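Local structure of CTP:phosphocholine Cytidylyltransferase (Streptococcus pneumoniae, 1JYK) at residues Y144-L158 against I169-S183. The protein catalyses the transfer of a cytidylyl group from CTP to phosphocholine, giving CDP-choline and pyrophosphate. Residues are numbered along the deposited sequence; the frame is centred on the assembly and turned at random.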
loop_
_atom_site.group_PDB
_atom_site.type_symbol
_atom_site.label_atom_id
_atom_site.label_comp_id
_atom_site.label_asym_id
_atom_site.label_seq_id
_atom_site.Cartn_x
_atom_site.Cartn_y
_atom_site.Cartn_z
ATOM N N TYR A 144 5.976 -4.721 8.132
ATOM C CA TYR A 144 4.784 -3.899 8.085
ATOM C C TYR A 144 5.199 -2.641 8.835
ATOM O O TYR A 144 5.609 -2.733 9.994
ATOM C CB TYR A 144 3.629 -4.541 8.854
ATOM C CG TYR A 144 2.750 -5.446 8.036
ATOM C CD1 TYR A 144 2.006 -4.956 6.972
ATOM C CD2 TYR A 144 2.662 -6.803 8.331
ATOM C CE1 TYR A 144 1.193 -5.795 6.218
ATOM C CE2 TYR A 144 1.853 -7.651 7.585
ATOM C CZ TYR A 144 1.123 -7.142 6.532
ATOM O OH TYR A 144 0.319 -7.978 5.803
ATOM N N PHE A 145 5.134 -1.481 8.186
ATOM C CA PHE A 145 5.459 -0.230 8.865
ATOM C C PHE A 145 4.110 0.200 9.422
ATOM O O PHE A 145 3.218 0.599 8.673
ATOM C CB PHE A 145 6.026 0.778 7.867
ATOM C CG PHE A 145 7.378 0.390 7.354
ATOM C CD1 PHE A 145 8.532 0.959 7.887
ATOM C CD2 PHE A 145 7.505 -0.592 6.378
ATOM C CE1 PHE A 145 9.799 0.554 7.459
ATOM C CE2 PHE A 145 8.763 -1.005 5.941
ATOM C CZ PHE A 145 9.915 -0.431 6.486
ATOM N N SER A 146 3.971 0.095 10.746
ATOM C CA SER A 146 2.709 0.365 11.426
ATOM C C SER A 146 2.604 1.536 12.403
ATOM O O SER A 146 3.459 1.717 13.269
ATOM C CB SER A 146 2.287 -0.906 12.168
ATOM O OG SER A 146 1.091 -0.702 12.893
ATOM N N VAL A 147 1.535 2.316 12.264
ATOM C CA VAL A 147 1.283 3.430 13.166
ATOM C C VAL A 147 0.165 2.976 14.108
ATOM O O VAL A 147 -0.652 2.118 13.750
ATOM C CB VAL A 147 0.797 4.711 12.421
ATOM C CG1 VAL A 147 1.937 5.318 11.603
ATOM C CG2 VAL A 147 -0.394 4.381 11.532
ATOM N N TYR A 148 0.133 3.542 15.311
ATOM C CA TYR A 148 -0.907 3.208 16.275
ATOM C C TYR A 148 -2.106 4.130 16.042
ATOM O O TYR A 148 -1.940 5.334 15.821
ATOM C CB TYR A 148 -0.379 3.385 17.706
ATOM C CG TYR A 148 -1.439 3.254 18.784
ATOM C CD1 TYR A 148 -1.769 2.006 19.320
ATOM C CD2 TYR A 148 -2.110 4.376 19.268
ATOM C CE1 TYR A 148 -2.745 1.885 20.317
ATOM C CE2 TYR A 148 -3.081 4.266 20.260
ATOM C CZ TYR A 148 -3.394 3.021 20.780
ATOM O OH TYR A 148 -4.355 2.911 21.758
ATOM N N ARG A 149 -3.311 3.569 16.082
ATOM C CA ARG A 149 -4.523 4.353 15.880
ATOM C C ARG A 149 -5.614 3.964 16.870
ATOM O O ARG A 149 -5.665 2.826 17.342
ATOM C CB ARG A 149 -5.064 4.153 14.465
ATOM C CG ARG A 149 -4.228 4.781 13.380
ATOM C CD ARG A 149 -4.081 6.271 13.593
ATOM N NE ARG A 149 -3.280 6.888 12.536
ATOM C CZ ARG A 149 -2.062 7.398 12.711
ATOM N NH1 ARG A 149 -1.490 7.366 13.915
ATOM N NH2 ARG A 149 -1.417 7.953 11.682
ATOM N N GLU A 150 -6.490 4.923 17.168
ATOM C CA GLU A 150 -7.617 4.717 18.075
ATOM C C GLU A 150 -8.910 5.081 17.341
ATOM O O GLU A 150 -8.865 5.664 16.257
ATOM C CB GLU A 150 -7.452 5.584 19.321
ATOM C CG GLU A 150 -6.259 5.188 20.160
ATOM C CD GLU A 150 -6.188 5.934 21.475
ATOM O OE1 GLU A 150 -5.578 5.399 22.427
ATOM O OE2 GLU A 150 -6.739 7.051 21.557
ATOM N N ASP A 151 -10.054 4.737 17.922
ATOM C CA ASP A 151 -11.343 5.029 17.295
ATOM C C ASP A 151 -11.305 4.521 15.866
ATOM O O ASP A 151 -11.789 5.173 14.941
ATOM C CB ASP A 151 -11.616 6.535 17.288
ATOM C CG ASP A 151 -11.468 7.158 18.655
ATOM O OD1 ASP A 151 -12.109 6.657 19.607
ATOM O OD2 ASP A 151 -10.708 8.144 18.779
ATOM N N CYS A 152 -10.723 3.344 15.696
ATOM C CA CYS A 152 -10.592 2.736 14.386
ATOM C C CYS A 152 -11.900 2.261 13.799
ATOM O O CYS A 152 -12.875 2.025 14.508
ATOM C CB CYS A 152 -9.631 1.554 14.455
ATOM S SG CYS A 152 -7.931 2.045 14.518
ATOM N N THR A 153 -11.899 2.110 12.485
ATOM C CA THR A 153 -13.069 1.642 11.777
ATOM C C THR A 153 -12.608 0.825 10.586
ATOM O O THR A 153 -11.934 1.336 9.693
ATOM C CB THR A 153 -13.925 2.820 11.287
ATOM O OG1 THR A 153 -14.853 3.188 12.315
ATOM C CG2 THR A 153 -14.691 2.443 10.024
ATOM N N ASN A 154 -12.953 -0.454 10.590
ATOM C CA ASN A 154 -12.593 -1.338 9.494
ATOM C C ASN A 154 -11.096 -1.520 9.247
ATOM O O ASN A 154 -10.698 -1.914 8.154
ATOM C CB ASN A 154 -13.253 -0.850 8.206
ATOM C CG ASN A 154 -14.763 -0.911 8.277
ATOM O OD1 ASN A 154 -15.458 -0.030 7.762
ATOM N ND2 ASN A 154 -15.285 -1.956 8.919
ATOM N N GLU A 155 -10.265 -1.235 10.240
ATOM C CA GLU A 155 -8.829 -1.416 10.069
ATOM C C GLU A 155 -8.474 -2.838 10.461
ATOM O O GLU A 155 -9.287 -3.534 11.068
ATOM C CB GLU A 155 -8.049 -0.456 10.970
ATOM C CG GLU A 155 -8.566 0.958 10.963
ATOM C CD GLU A 155 -8.125 1.709 9.738
ATOM O OE1 GLU A 155 -8.665 2.810 9.489
ATOM O OE2 GLU A 155 -7.238 1.198 9.020
ATOM N N TRP A 156 -7.271 -3.271 10.104
ATOM C CA TRP A 156 -6.795 -4.599 10.476
ATOM C C TRP A 156 -5.618 -4.350 11.411
ATOM O O TRP A 156 -4.846 -3.413 11.208
ATOM C CB TRP A 156 -6.341 -5.398 9.256
ATOM C CG TRP A 156 -7.470 -5.949 8.426
ATOM C CD1 TRP A 156 -8.806 -5.650 8.538
ATOM C CD2 TRP A 156 -7.360 -6.866 7.328
ATOM N NE1 TRP A 156 -9.525 -6.317 7.575
ATOM C CE2 TRP A 156 -8.662 -7.072 6.821
ATOM C CE3 TRP A 156 -6.281 -7.527 6.724
ATOM C CZ2 TRP A 156 -8.917 -7.918 5.729
ATOM C CZ3 TRP A 156 -6.538 -8.372 5.641
ATOM C CH2 TRP A 156 -7.847 -8.558 5.156
ATOM N N PHE A 157 -5.479 -5.184 12.431
ATOM C CA PHE A 157 -4.417 -4.994 13.408
ATOM C C PHE A 157 -3.369 -6.087 13.455
ATOM O O PHE A 157 -3.626 -7.243 13.105
ATOM C CB PHE A 157 -5.036 -4.813 14.791
ATOM C CG PHE A 157 -6.092 -3.757 14.838
ATOM C CD1 PHE A 157 -5.790 -2.470 15.280
ATOM C CD2 PHE A 157 -7.383 -4.032 14.407
ATOM C CE1 PHE A 157 -6.763 -1.468 15.291
ATOM C CE2 PHE A 157 -8.362 -3.043 14.411
ATOM C CZ PHE A 157 -8.049 -1.751 14.856
ATOM N N LEU A 158 -2.181 -5.701 13.910
ATOM C CA LEU A 158 -1.044 -6.602 14.012
ATOM C C LEU A 158 -0.866 -7.158 15.423
ATOM O O LEU A 158 -0.775 -6.401 16.388
ATOM C CB LEU A 158 0.230 -5.860 13.588
ATOM C CG LEU A 158 0.257 -5.365 12.136
ATOM C CD1 LEU A 158 1.223 -4.194 12.003
ATOM C CD2 LEU A 158 0.675 -6.510 11.217
ATOM N N ILE A 169 -3.143 -11.392 12.342
ATOM C CA ILE A 169 -3.651 -10.111 11.880
ATOM C C ILE A 169 -5.140 -10.232 12.140
ATOM O O ILE A 169 -5.788 -11.160 11.660
ATOM C CB ILE A 169 -3.378 -9.876 10.380
ATOM C CG1 ILE A 169 -1.885 -9.594 10.167
ATOM C CG2 ILE A 169 -4.215 -8.702 9.879
ATOM C CD1 ILE A 169 -1.405 -9.813 8.746
ATOM N N ILE A 170 -5.686 -9.301 12.906
ATOM C CA ILE A 170 -7.088 -9.373 13.263
ATOM C C ILE A 170 -7.866 -8.118 12.914
ATOM O O ILE A 170 -7.280 -7.081 12.582
ATOM C CB ILE A 170 -7.228 -9.634 14.773
ATOM C CG1 ILE A 170 -6.608 -8.479 15.558
ATOM C CG2 ILE A 170 -6.519 -10.922 15.140
ATOM C CD1 ILE A 170 -6.907 -8.515 17.024
ATOM N N VAL A 171 -9.190 -8.217 13.000
ATOM C CA VAL A 171 -10.059 -7.090 12.703
ATOM C C VAL A 171 -10.843 -6.639 13.938
ATOM O O VAL A 171 -11.397 -5.540 13.958
ATOM C CB VAL A 171 -11.067 -7.444 11.588
ATOM C CG1 VAL A 171 -10.382 -8.261 10.503
ATOM C CG2 VAL A 171 -12.240 -8.209 12.173
ATOM N N ASP A 172 -10.867 -7.479 14.969
ATOM C CA ASP A 172 -11.616 -7.181 16.188
ATOM C C ASP A 172 -10.988 -6.201 17.186
ATOM O O ASP A 172 -10.558 -6.596 18.280
ATOM C CB ASP A 172 -11.951 -8.487 16.920
ATOM C CG ASP A 172 -13.079 -8.319 17.933
ATOM O OD1 ASP A 172 -13.692 -7.231 17.991
ATOM O OD2 ASP A 172 -13.352 -9.285 18.678
ATOM N N SER A 173 -10.946 -4.926 16.816
ATOM C CA SER A 173 -10.424 -3.900 17.706
ATOM C C SER A 173 -10.727 -2.511 17.185
ATOM O O SER A 173 -10.935 -2.315 15.989
ATOM C CB SER A 173 -8.919 -4.045 17.904
ATOM O OG SER A 173 -8.496 -3.201 18.965
ATOM N N LYS A 174 -10.761 -1.548 18.102
ATOM C CA LYS A 174 -11.017 -0.157 17.761
ATOM C C LYS A 174 -9.743 0.648 17.971
ATOM O O LYS A 174 -9.712 1.849 17.710
ATOM C CB LYS A 174 -12.126 0.410 18.641
ATOM C CG LYS A 174 -13.396 -0.420 18.632
ATOM C CD LYS A 174 -14.627 0.458 18.541
ATOM C CE LYS A 174 -15.828 -0.333 18.051
ATOM N NZ LYS A 174 -17.065 0.504 18.012
ATOM N N ALA A 175 -8.693 -0.022 18.444
ATOM C CA ALA A 175 -7.416 0.633 18.698
ATOM C C ALA A 175 -6.263 -0.352 18.609
ATOM O O ALA A 175 -6.414 -1.527 18.939
ATOM C CB ALA A 175 -7.427 1.288 20.078
ATOM N N GLY A 176 -5.108 0.134 18.169
ATOM C CA GLY A 176 -3.942 -0.721 18.058
ATOM C C GLY A 176 -3.047 -0.371 16.880
ATOM O O GLY A 176 -3.243 0.652 16.221
ATOM N N ARG A 177 -2.055 -1.225 16.637
ATOM C CA ARG A 177 -1.115 -1.062 15.533
ATOM C C ARG A 177 -1.788 -1.641 14.292
ATOM O O ARG A 177 -2.020 -2.846 14.187
ATOM C CB ARG A 177 0.183 -1.807 15.836
ATOM C CG ARG A 177 1.016 -1.163 16.937
ATOM C CD ARG A 177 1.807 -0.002 16.379
ATOM N NE ARG A 177 2.463 0.760 17.431
ATOM C CZ ARG A 177 3.309 1.760 17.216
ATOM N NH1 ARG A 177 3.614 2.133 15.978
ATOM N NH2 ARG A 177 3.860 2.386 18.249
ATOM N N ILE A 178 -2.104 -0.770 13.347
ATOM C CA ILE A 178 -2.805 -1.188 12.142
ATOM C C ILE A 178 -1.927 -1.387 10.914
ATOM O O ILE A 178 -0.768 -0.972 10.879
ATOM C CB ILE A 178 -3.897 -0.141 11.779
ATOM C CG1 ILE A 178 -3.239 1.218 11.494
ATOM C CG2 ILE A 178 -4.876 0.019 12.936
ATOM C CD1 ILE A 178 -4.112 2.190 10.742
ATOM N N LEU A 179 -2.487 -2.068 9.919
ATOM C CA LEU A 179 -1.809 -2.244 8.636
ATOM C C LEU A 179 -1.991 -0.812 8.133
ATOM O O LEU A 179 -3.125 -0.345 7.976
ATOM C CB LEU A 179 -2.572 -3.242 7.761
ATOM C CG LEU A 179 -2.038 -4.671 7.869
ATOM C CD1 LEU A 179 -2.194 -5.141 9.306
ATOM C CD2 LEU A 179 -2.788 -5.590 6.916
ATOM N N SER A 180 -0.885 -0.114 7.908
ATOM C CA SER A 180 -0.943 1.294 7.536
ATOM C C SER A 180 -0.743 1.724 6.087
ATOM O O SER A 180 -0.785 2.918 5.797
ATOM C CB SER A 180 0.039 2.066 8.421
ATOM O OG SER A 180 -0.052 1.619 9.765
ATOM N N GLY A 181 -0.514 0.783 5.184
ATOM C CA GLY A 181 -0.338 1.178 3.798
ATOM C C GLY A 181 1.087 1.175 3.288
ATOM O O GLY A 181 1.344 1.610 2.164
ATOM N N VAL A 182 2.025 0.725 4.118
ATOM C CA VAL A 182 3.421 0.623 3.710
ATOM C C VAL A 182 3.946 -0.686 4.284
ATOM O O VAL A 182 3.881 -0.918 5.495
ATOM C CB VAL A 182 4.301 1.801 4.237
ATOM C CG1 VAL A 182 5.736 1.633 3.742
ATOM C CG2 VAL A 182 3.737 3.139 3.769
ATOM N N SER A 183 4.436 -1.552 3.406
ATOM C CA SER A 183 4.975 -2.840 3.817
ATOM C C SER A 183 6.049 -3.272 2.824
ATOM O O SER A 183 6.077 -2.794 1.690
ATOM C CB SER A 183 3.855 -3.894 3.882
ATOM O OG SER A 183 3.228 -4.100 2.621
HETATM O O HOH W 1 1.521 -1.411 7.470
HETATM O O HOH W 2 -5.775 -1.302 8.497
HETATM O O HOH W 3 -11.699 -3.612 12.232
HETATM O O HOH W 4 -11.340 -1.278 13.541
#
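Phe157 and Ile178 form a backbone bridge that joins the mixed sheet of this nucleotidyltransferase-family enzyme, here strand 142-149 with 176-177 and 182-185, to the hairpin of 157-160 with 166-170. Apolar contacts fall into two groups. In one, Ser173 CB covers a face of Phe157, 3.8 Å from the Phe157 ring centroid, and Ile178 CG2 comes within 3.4 Å of Phe157 CE1. The other branch of Ile178, its CG1 flanked by both backbone arms (chi1 62°), carries CD1 to 3.7 Å from Arg149 CG. In the second group, Leu179 CG and CD2 meet the Tyr144 ring, CD2 also Trp156 CE3, and CD1 meets Leu158 CD2. Alongside Trp156, Val171 CG1 makes a CH-pi contact with the indole.

Among side-chain hydrogen bonds, Ile178 O accepts from Ser146 OG (2.8 Å) and Ser180 OG on opposite faces of its carbonyl plane; Ser180 OG also takes the N-H of Val147 (3.0 Å). Arg177 NH1 bonds Ser146 O at 2.7 Å, in the guanidinium plane but bent at hydrogen (135°), and also bonds Leu229 O.

Leu179 N donates to Trp156 O, and Leu158 N to Arg177 O. Water 1 links Phe145 O and Ser180 N; with the Ser146 and Ser180 hydroxyls it supplements backbone bonds where the register shifts by two between Tyr144 and Tyr148.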